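Local atomic coordinates of CocE/NonD family hydrolase (Staphylococcus aureus subsp. aureus COL, PDB entry 3III), a protein that probably hydrolyses ester or amide bonds as a member of the alpha/beta-hydrolase superfamily, related to CocE-type esterases and X-Pro dipeptidyl-peptidases. Residues A[384-389]-A[540-545]; A[415-420]-A[482-487]; A[422-427]-A[534-539]. All blocks are in the same frame, centred on the assembly; numbering follows the deposited sequence.

Contact 1. Residues A[384-389]-A[540-545]; sequences YDSEDK and GMHMIY
G540 meets S386 and E387 just past the end of strand 380-385 and just before strand 541-546, which pair antiparallel in the C-terminal non-catalytic domain, probably a galactose-binding-like jelly roll. G540 N donates to E387 OE1 at 2.9 Å, reaching the carboxylate on its anti side. G540 O accepts twice, from opposite faces of its plane: S386 N lies 3.0 Å away and S386 OG 2.6 Å. The first torsion of S386 (chi1 67°) sets OG between the backbone N and the carbonyl carbon, within reach of that oxygen. S386 and E387 are the middle residues of a type I turn, D385 to D388, inside which D385 OD1 accepts from E387 N as an Asx turn.

M541, a selenomethionine, faces D385 as a non-hydrogen-bonded pair. Its bend at chi2 (-69°) places SE, 3.6 Å from D385 N. The two side chains cross at about a right angle, M541 CE lying 3.8 Å from D385 CB. H542 follows as the hydrogen-bonded partner of Y384, both backbone bonds being formed. Its imidazole carries S386 CB over the centre of one face, 3.2 Å above the plane. Y384 OH lies at the ring edge, in plane, 2.9 Å from H542 ND1, and either atom could be the donor. H542 CB sits over the Y384 ring, offset toward the rim, while L425 touches both side chains. Farther along, I544 CG1 approaches Y384 CE2 at 4.0 Å.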
loop_
_atom_site.group_PDB
_atom_site.type_symbol
_atom_site.label_atom_id
_atom_site.label_comp_id
_atom_site.label_asym_id
_atom_site.label_seq_id
_atom_site.Cartn_x
_atom_site.Cartn_y
_atom_site.Cartn_z
ATOM N N TYR A 384 19.656 -11.491 -22.734
ATOM C CA TYR A 384 18.907 -10.406 -23.345
ATOM C C TYR A 384 19.755 -9.163 -23.190
ATOM O O TYR A 384 20.612 -9.101 -22.298
ATOM C CB TYR A 384 17.519 -10.240 -22.711
ATOM C CG TYR A 384 17.555 -10.004 -21.209
ATOM C CD1 TYR A 384 17.764 -8.753 -20.693
ATOM C CD2 TYR A 384 17.366 -11.050 -20.316
ATOM C CE1 TYR A 384 17.837 -8.543 -19.329
ATOM C CE2 TYR A 384 17.414 -10.847 -18.953
ATOM C CZ TYR A 384 17.654 -9.590 -18.467
ATOM O OH TYR A 384 17.751 -9.392 -17.117
ATOM N N ASP A 385 19.567 -8.197 -24.080
ATOM C CA ASP A 385 20.249 -6.890 -23.943
ATOM C C ASP A 385 19.508 -6.079 -22.842
ATOM O O ASP A 385 18.353 -5.695 -23.037
ATOM C CB ASP A 385 20.210 -6.142 -25.280
ATOM C CG ASP A 385 20.893 -4.753 -25.219
ATOM O OD1 ASP A 385 21.188 -4.197 -24.103
ATOM O OD2 ASP A 385 21.140 -4.243 -26.322
ATOM N N SER A 386 20.174 -5.834 -21.713
ATOM C CA SER A 386 19.594 -5.116 -20.585
ATOM C C SER A 386 19.237 -3.656 -20.877
ATOM O O SER A 386 18.472 -3.086 -20.146
ATOM C CB SER A 386 20.493 -5.190 -19.320
ATOM O OG SER A 386 21.728 -4.483 -19.499
ATOM N N GLU A 387 19.824 -3.050 -21.907
ATOM C CA GLU A 387 19.515 -1.675 -22.310
ATOM C C GLU A 387 18.495 -1.554 -23.452
ATOM O O GLU A 387 18.150 -0.449 -23.828
ATOM C CB GLU A 387 20.807 -1.001 -22.781
ATOM C CG GLU A 387 21.925 -1.088 -21.730
ATOM C CD GLU A 387 23.200 -0.460 -22.204
ATOM O OE1 GLU A 387 24.134 -1.204 -22.575
ATOM O OE2 GLU A 387 23.229 0.790 -22.215
ATOM N N ASP A 388 18.083 -2.674 -24.049
ATOM C CA ASP A 388 17.089 -2.658 -25.112
ATOM C C ASP A 388 15.731 -2.932 -24.486
ATOM O O ASP A 388 15.442 -4.065 -24.042
ATOM C CB ASP A 388 17.462 -3.686 -26.172
ATOM C CG ASP A 388 16.512 -3.680 -27.369
ATOM O OD1 ASP A 388 15.343 -3.247 -27.253
ATOM O OD2 ASP A 388 16.939 -4.166 -28.412
ATOM N N LYS A 389 14.905 -1.883 -24.410
ATOM C CA LYS A 389 13.579 -1.977 -23.796
ATOM C C LYS A 389 12.639 -2.953 -24.489
ATOM O O LYS A 389 11.541 -3.231 -23.982
ATOM C CB LYS A 389 12.880 -0.611 -23.743
ATOM C CG LYS A 389 13.670 0.416 -22.959
ATOM C CD LYS A 389 12.922 1.743 -22.886
ATOM C CE LYS A 389 13.218 2.444 -21.556
ATOM N NZ LYS A 389 14.665 2.465 -21.230
ATOM N N GLY A 540 24.798 -3.676 -21.235
ATOM C CA GLY A 540 25.094 -4.848 -22.062
ATOM C C GLY A 540 24.234 -6.041 -21.739
ATOM O O GLY A 540 23.113 -5.886 -21.265
HETATM N N MSE A 541 24.751 -7.231 -22.033
HETATM C CA MSE A 541 23.954 -8.444 -21.965
HETATM C C MSE A 541 23.817 -8.926 -20.544
HETATM O O MSE A 541 24.750 -8.860 -19.773
HETATM C CB MSE A 541 24.578 -9.556 -22.791
HETATM C CG MSE A 541 24.679 -9.220 -24.275
HETATM SE SE MSE A 541 22.892 -9.151 -25.114
HETATM C CE MSE A 541 23.445 -7.806 -26.502
ATOM N N HIS A 542 22.614 -9.354 -20.213
ATOM C CA HIS A 542 22.365 -10.111 -19.010
ATOM C C HIS A 542 22.249 -11.569 -19.412
ATOM O O HIS A 542 21.541 -11.885 -20.362
ATOM C CB HIS A 542 21.085 -9.684 -18.316
ATOM C CG HIS A 542 21.185 -8.380 -17.579
ATOM N ND1 HIS A 542 20.163 -7.900 -16.788
ATOM C CD2 HIS A 542 22.191 -7.477 -17.497
ATOM C CE1 HIS A 542 20.548 -6.755 -16.237
ATOM N NE2 HIS A 542 21.781 -6.489 -16.637
HETATM N N MSE A 543 22.909 -12.430 -18.641
HETATM C CA MSE A 543 22.824 -13.889 -18.776
HETATM C C MSE A 543 21.945 -14.494 -17.715
HETATM O O MSE A 543 22.065 -14.115 -16.569
HETATM C CB MSE A 543 24.191 -14.487 -18.537
HETATM C CG MSE A 543 25.219 -13.791 -19.320
HETATM SE SE MSE A 543 25.143 -14.562 -21.036
HETATM C CE MSE A 543 26.590 -15.873 -20.747
ATOM N N ILE A 544 21.124 -15.474 -18.091
ATOM C CA ILE A 544 20.254 -16.203 -17.148
ATOM C C ILE A 544 20.474 -17.727 -17.344
ATOM O O ILE A 544 20.311 -18.260 -18.434
ATOM C CB ILE A 544 18.740 -15.881 -17.387
ATOM C CG1 ILE A 544 18.450 -14.384 -17.291
ATOM C CG2 ILE A 544 17.840 -16.609 -16.387
ATOM C CD1 ILE A 544 18.913 -13.752 -16.030
ATOM N N TYR A 545 20.899 -18.406 -16.290
ATOM C CA TYR A 545 21.284 -19.799 -16.383
ATOM C C TYR A 545 20.198 -20.695 -15.815
ATOM O O TYR A 545 19.628 -20.410 -14.773
ATOM C CB TYR A 545 22.590 -20.027 -15.624
ATOM C CG TYR A 545 23.722 -19.211 -16.125
ATOM C CD1 TYR A 545 24.663 -19.747 -16.989
ATOM C CD2 TYR A 545 23.876 -17.910 -15.717
ATOM C CE1 TYR A 545 25.737 -18.996 -17.463
ATOM C CE2 TYR A 545 24.936 -17.142 -16.179
ATOM C CZ TYR A 545 25.845 -17.684 -17.035
ATOM O OH TYR A 545 26.887 -16.904 -17.451
#

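Contact 2. Residues A[415-420]-A[482-487]; sequences VSTKDS and LKLSQD
K418 and D487 lie side by side, pointing the same way, where the end of strand 408-417 meets the loop that precedes strand 490-503, within the probable jelly-roll domain. Along the lysine, K418 CB is the farthest of the first three carbons, 4.1 Å from D487 OD1. CG makes the nearest approach, 3.2 Å to D487 OD1, and is also close to OD2. CD stays close to both oxygens, 3.6 Å from D487 OD1. Beyond it the chain bends at chi3 (66°), which places CE, and the end of the side chain leads away from the loop. K418 NZ is 5.8 Å from D487 OD2: the aliphatic part of the lysine packs on the aspartate without an ion pair, although the opposite charges probably attract each other mildly.

The backbone supplies a direct bond beside this pair. D487 N donates to T417 O at 3.1 Å, nearly straight at 164°, with the nitrogen 36° above the carbonyl plane. Q486 adds a contact through its second methylene, Q486 CG lying 3.3 Å from K418 O. A water widens the link: it accepts from T417 N and can donate to S485 O, so the two backbones join indirectly where they stand too far apart for a bond of their own. S416 takes part through CB, which lies against the backbone of D487, while its hydroxyl is hydrogen-bonded to Y545 OH on the neighbouring strand 541-546.

On the buried side the contact becomes apolar. L484 points toward the strand and also touches V490, and its side chain crosses that of T417 at about a right angle, bringing L484 CD1 to 3.8 Å from T417 CG2.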
loop_
_atom_site.group_PDB
_atom_site.type_symbol
_atom_site.label_atom_id
_atom_site.label_comp_id
_atom_site.label_asym_id
_atom_site.label_seq_id
_atom_site.Cartn_x
_atom_site.Cartn_y
_atom_site.Cartn_z
ATOM N N VAL A 415 22.410 -15.871 -12.464
ATOM C CA VAL A 415 22.632 -14.759 -13.365
ATOM C C VAL A 415 24.118 -14.342 -13.369
ATOM O O VAL A 415 24.865 -14.573 -12.380
ATOM C CB VAL A 415 21.757 -13.547 -12.965
ATOM C CG1 VAL A 415 20.222 -13.840 -12.975
ATOM C CG2 VAL A 415 22.222 -12.953 -11.611
ATOM N N SER A 416 24.558 -13.749 -14.489
ATOM C CA SER A 416 25.846 -13.115 -14.608
ATOM C C SER A 416 25.790 -12.003 -15.642
ATOM O O SER A 416 24.883 -11.945 -16.427
ATOM C CB SER A 416 26.929 -14.090 -15.054
ATOM O OG SER A 416 26.768 -14.409 -16.429
ATOM N N THR A 417 26.823 -11.163 -15.665
ATOM C CA THR A 417 26.919 -10.035 -16.583
ATOM C C THR A 417 28.424 -9.829 -16.884
ATOM O O THR A 417 29.302 -10.187 -16.104
ATOM C CB THR A 417 26.273 -8.724 -16.014
ATOM O OG1 THR A 417 26.374 -7.666 -16.975
ATOM C CG2 THR A 417 26.969 -8.263 -14.703
ATOM N N LYS A 418 28.700 -9.322 -18.070
ATOM C CA LYS A 418 30.042 -9.112 -18.499
ATOM C C LYS A 418 30.461 -7.660 -18.497
ATOM O O LYS A 418 31.649 -7.376 -18.280
ATOM C CB LYS A 418 30.213 -9.667 -19.897
ATOM C CG LYS A 418 31.183 -10.770 -19.920
ATOM C CD LYS A 418 31.268 -11.441 -21.304
ATOM C CE LYS A 418 31.835 -10.504 -22.362
ATOM N NZ LYS A 418 31.462 -10.960 -23.759
ATOM N N ASP A 419 29.530 -6.755 -18.786
ATOM C CA ASP A 419 29.862 -5.349 -19.041
ATOM C C ASP A 419 29.639 -4.408 -17.895
ATOM O O ASP A 419 29.869 -3.201 -18.041
ATOM C CB ASP A 419 29.036 -4.808 -20.197
ATOM C CG ASP A 419 29.394 -5.419 -21.518
ATOM O OD1 ASP A 419 30.371 -6.203 -21.607
ATOM O OD2 ASP A 419 28.679 -5.076 -22.484
ATOM N N SER A 420 29.173 -4.923 -16.765
ATOM C CA SER A 420 28.900 -4.087 -15.600
ATOM C C SER A 420 29.324 -4.888 -14.394
ATOM O O SER A 420 29.587 -6.079 -14.522
ATOM C CB SER A 420 27.413 -3.794 -15.538
ATOM O OG SER A 420 27.131 -2.727 -14.676
ATOM N N LEU A 482 27.253 -6.492 -2.865
ATOM C CA LEU A 482 28.132 -7.532 -3.331
ATOM C C LEU A 482 28.289 -7.363 -4.840
ATOM O O LEU A 482 27.544 -7.959 -5.613
ATOM C CB LEU A 482 27.581 -8.919 -2.991
ATOM C CG LEU A 482 27.619 -9.215 -1.470
ATOM C CD1 LEU A 482 26.939 -10.580 -1.152
ATOM C CD2 LEU A 482 29.034 -9.084 -0.898
ATOM N N LYS A 483 29.251 -6.539 -5.266
ATOM C CA LYS A 483 29.377 -6.229 -6.696
ATOM C C LYS A 483 29.901 -7.458 -7.428
ATOM O O LYS A 483 30.493 -8.386 -6.837
ATOM C CB LYS A 483 30.224 -4.952 -6.939
ATOM C CG LYS A 483 29.558 -3.588 -6.439
ATOM C CD LYS A 483 28.308 -3.155 -7.285
ATOM C CE LYS A 483 27.905 -1.674 -7.057
ATOM N NZ LYS A 483 26.590 -1.220 -7.699
ATOM N N LEU A 484 29.693 -7.494 -8.722
ATOM C CA LEU A 484 30.038 -8.708 -9.475
ATOM C C LEU A 484 31.327 -8.564 -10.282
ATOM O O LEU A 484 31.663 -7.467 -10.701
ATOM C CB LEU A 484 28.909 -9.062 -10.448
ATOM C CG LEU A 484 27.495 -9.314 -9.925
ATOM C CD1 LEU A 484 26.426 -9.111 -11.039
ATOM C CD2 LEU A 484 27.365 -10.666 -9.266
ATOM N N SER A 485 32.004 -9.691 -10.507
ATOM C CA SER A 485 33.091 -9.822 -11.498
ATOM C C SER A 485 32.577 -10.297 -12.858
ATOM O O SER A 485 31.494 -10.900 -12.968
ATOM C CB SER A 485 34.144 -10.812 -11.030
ATOM O OG SER A 485 34.674 -10.428 -9.792
ATOM N N GLN A 486 33.344 -10.031 -13.908
ATOM C CA GLN A 486 32.948 -10.547 -15.223
ATOM C C GLN A 486 32.652 -12.032 -15.161
ATOM O O GLN A 486 33.462 -12.835 -14.669
ATOM C CB GLN A 486 34.010 -10.291 -16.297
ATOM C CG GLN A 486 34.098 -8.836 -16.648
ATOM C CD GLN A 486 34.992 -8.569 -17.803
ATOM O OE1 GLN A 486 35.122 -9.389 -18.729
ATOM N NE2 GLN A 486 35.662 -7.430 -17.754
ATOM N N ASP A 487 31.454 -12.368 -15.636
ATOM C CA ASP A 487 30.987 -13.751 -15.711
ATOM C C ASP A 487 30.869 -14.495 -14.366
ATOM O O ASP A 487 30.699 -15.720 -14.359
ATOM C CB ASP A 487 31.835 -14.521 -16.723
ATOM C CG ASP A 487 31.670 -13.965 -18.131
ATOM O OD1 ASP A 487 30.554 -13.490 -18.460
ATOM O OD2 ASP A 487 32.648 -13.942 -18.894
HETATM O O HOH W 1 28.267 -12.825 -17.944
HETATM O O HOH W 2 28.491 -11.339 -13.285
HETATM O O HOH W 3 32.699 -6.950 -13.639
#

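Contact 3. Residues A[422-427]-A[534-539]; sequences DMDLFA and EETVNK
The flat amide of N538 grips the backbone of D424 at two points. N538 OD1 accepts from D424 N at 2.8 Å, a nearly straight bond (168°) whose donor is tilted from the carbonyl plane. N538 ND2 donates to D424 O at 3.0 Å, and here the geometry is flatter: the oxygen lies in the amide plane and the N-H falls on a lone pair of D424 O. One side chain thus binds both the N-H and the C=O of a single residue.

D424 CB is directed toward the loop, and D424 OD2 takes V537 N at 3.0 Å, from 50° above the carboxylate plane. T536 OG1 also lies 3.1 Å from D424 OD2, though its proton has another acceptor within reach. The hydroxyl in turn accepts from N538 N, an ST turn within the loop. This anchors loop 534-539 to the beginning of strand 424-432, in the five-stranded antiparallel sheet of the C-terminal domain. On the other oxygen, D424 OD1, R458 forms a salt bridge.

V537 crosses D424 at about a right angle and D422 obliquely. V537 CG2, set between the backbone N and the carbonyl carbon, is the branch that reaches both: it lies 3.5 Å from D424 CG and 3.7 Å from D422 CB. D422 OD1 accepts from M423 N on its anti side, and D422 OD2 binds K483 NZ and S460 OG.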
loop_
_atom_site.group_PDB
_atom_site.type_symbol
_atom_site.label_atom_id
_atom_site.label_comp_id
_atom_site.label_asym_id
_atom_site.label_seq_id
_atom_site.Cartn_x
_atom_site.Cartn_y
_atom_site.Cartn_z
ATOM N N ASP A 422 27.198 -4.923 -11.797
ATOM C CA ASP A 422 25.894 -5.043 -11.128
ATOM C C ASP A 422 24.797 -5.181 -12.182
ATOM O O ASP A 422 25.005 -4.936 -13.380
ATOM C CB ASP A 422 25.700 -3.812 -10.252
ATOM C CG ASP A 422 24.741 -4.024 -9.087
ATOM O OD1 ASP A 422 24.027 -5.043 -9.046
ATOM O OD2 ASP A 422 24.707 -3.138 -8.200
HETATM N N MSE A 423 23.628 -5.628 -11.739
HETATM C CA MSE A 423 22.500 -5.834 -12.608
HETATM C C MSE A 423 21.218 -5.373 -11.907
HETATM O O MSE A 423 21.030 -5.639 -10.737
HETATM C CB MSE A 423 22.352 -7.324 -12.943
HETATM C CG MSE A 423 23.594 -7.912 -13.535
HETATM SE SE MSE A 423 23.483 -9.889 -13.544
HETATM C CE MSE A 423 22.168 -10.140 -15.065
ATOM N N ASP A 424 20.370 -4.680 -12.643
ATOM C CA ASP A 424 19.034 -4.404 -12.206
ATOM C C ASP A 424 18.086 -5.344 -12.937
ATOM O O ASP A 424 17.949 -5.246 -14.155
ATOM C CB ASP A 424 18.671 -2.928 -12.473
ATOM C CG ASP A 424 19.364 -1.972 -11.486
ATOM O OD1 ASP A 424 19.618 -2.417 -10.354
ATOM O OD2 ASP A 424 19.582 -0.776 -11.807
ATOM N N LEU A 425 17.394 -6.207 -12.163
ATOM C CA LEU A 425 16.495 -7.209 -12.725
ATOM C C LEU A 425 15.036 -6.822 -12.395
ATOM O O LEU A 425 14.699 -6.473 -11.248
ATOM C CB LEU A 425 16.789 -8.587 -12.161
ATOM C CG LEU A 425 18.188 -9.218 -12.313
ATOM C CD1 LEU A 425 18.313 -10.549 -11.513
ATOM C CD2 LEU A 425 18.460 -9.463 -13.747
ATOM N N PHE A 426 14.220 -6.865 -13.435
ATOM C CA PHE A 426 12.821 -6.527 -13.391
ATOM C C PHE A 426 12.086 -7.809 -13.716
ATOM O O PHE A 426 12.280 -8.395 -14.772
ATOM C CB PHE A 426 12.510 -5.468 -14.444
ATOM C CG PHE A 426 13.141 -4.098 -14.159
ATOM C CD1 PHE A 426 12.379 -3.056 -13.731
ATOM C CD2 PHE A 426 14.504 -3.879 -14.338
ATOM C CE1 PHE A 426 12.930 -1.783 -13.424
ATOM C CE2 PHE A 426 15.066 -2.601 -14.078
ATOM C CZ PHE A 426 14.298 -1.551 -13.646
ATOM N N ALA A 427 11.310 -8.288 -12.766
ATOM C CA ALA A 427 10.506 -9.500 -12.937
ATOM C C ALA A 427 9.048 -9.183 -13.011
ATOM O O ALA A 427 8.533 -8.227 -12.383
ATOM C CB ALA A 427 10.761 -10.464 -11.841
ATOM N N GLU A 534 14.720 4.959 -13.608
ATOM C CA GLU A 534 15.543 5.464 -14.692
ATOM C C GLU A 534 17.020 5.604 -14.318
ATOM O O GLU A 534 17.830 6.000 -15.156
ATOM C CB GLU A 534 15.015 6.810 -15.178
ATOM C CG GLU A 534 13.588 6.767 -15.695
ATOM C CD GLU A 534 13.468 6.263 -17.090
ATOM O OE1 GLU A 534 14.217 6.693 -17.992
ATOM O OE2 GLU A 534 12.593 5.429 -17.304
ATOM N N GLU A 535 17.372 5.333 -13.059
ATOM C CA GLU A 535 18.774 5.321 -12.662
ATOM C C GLU A 535 19.217 3.876 -12.451
ATOM O O GLU A 535 18.997 3.301 -11.380
ATOM C CB GLU A 535 18.993 6.193 -11.404
ATOM C CG GLU A 535 18.871 7.666 -11.738
ATOM C CD GLU A 535 18.717 8.580 -10.524
ATOM O OE1 GLU A 535 18.903 8.137 -9.370
ATOM O OE2 GLU A 535 18.407 9.770 -10.734
ATOM N N THR A 536 19.813 3.307 -13.496
ATOM C CA THR A 536 20.090 1.867 -13.588
ATOM C C THR A 536 21.605 1.619 -13.613
ATOM O O THR A 536 22.346 2.445 -14.131
ATOM C CB THR A 536 19.460 1.245 -14.891
ATOM O OG1 THR A 536 19.652 -0.158 -14.878
ATOM C CG2 THR A 536 20.149 1.798 -16.140
ATOM N N VAL A 537 22.032 0.464 -13.082
ATOM C CA VAL A 537 23.426 -0.070 -13.212
ATOM C C VAL A 537 23.653 -0.947 -14.445
ATOM O O VAL A 537 24.769 -1.393 -14.702
ATOM C CB VAL A 537 23.809 -0.969 -11.989
ATOM C CG1 VAL A 537 23.818 -0.177 -10.690
ATOM C CG2 VAL A 537 22.839 -2.202 -11.887
ATOM N N ASN A 538 22.599 -1.195 -15.210
ATOM C CA ASN A 538 22.655 -2.056 -16.379
ATOM C C ASN A 538 23.534 -1.587 -17.538
ATOM O O ASN A 538 23.484 -0.444 -17.983
ATOM C CB ASN A 538 21.248 -2.359 -16.902
ATOM C CG ASN A 538 20.513 -3.330 -16.013
ATOM O OD1 ASN A 538 21.144 -4.054 -15.256
ATOM N ND2 ASN A 538 19.186 -3.355 -16.085
ATOM N N LYS A 539 24.326 -2.507 -18.045
ATOM C CA LYS A 539 25.052 -2.273 -19.288
ATOM C C LYS A 539 25.205 -3.617 -19.979
ATOM O O LYS A 539 25.664 -4.590 -19.371
ATOM C CB LYS A 539 26.417 -1.633 -19.015
ATOM C CG LYS A 539 27.154 -1.167 -20.278
ATOM C CD LYS A 539 28.589 -0.671 -19.964
ATOM C CE LYS A 539 29.494 -0.632 -21.209
ATOM N NZ LYS A 539 28.958 0.434 -22.061
HETATM O O HOH W 4 24.244 -5.091 -16.071
#

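In the fold
All three contacts belong to the C-terminal domain, and their centres lie 10 to 12 Å apart. Contacts 1 and 2 reach the same sheet, strands 541-546 and 408-417 being neighbours in it, and a probable backbone hydrogen bond from M543 N to S416 O joins them. Contact 3 starts from the domain's five-stranded sheet, and its loop 534-539 runs directly into 540-545 of contact 1. Contact 2 is the most exposed, with four of its seven touching residues at the surface, and depends on one direct bond, water and aliphatic packing. Contacts 1 and 3 each have four buried residues and more direct hydrogen bonds. A hydrogen bond between S420 OG and V537 O ties contact 2 to contact 3.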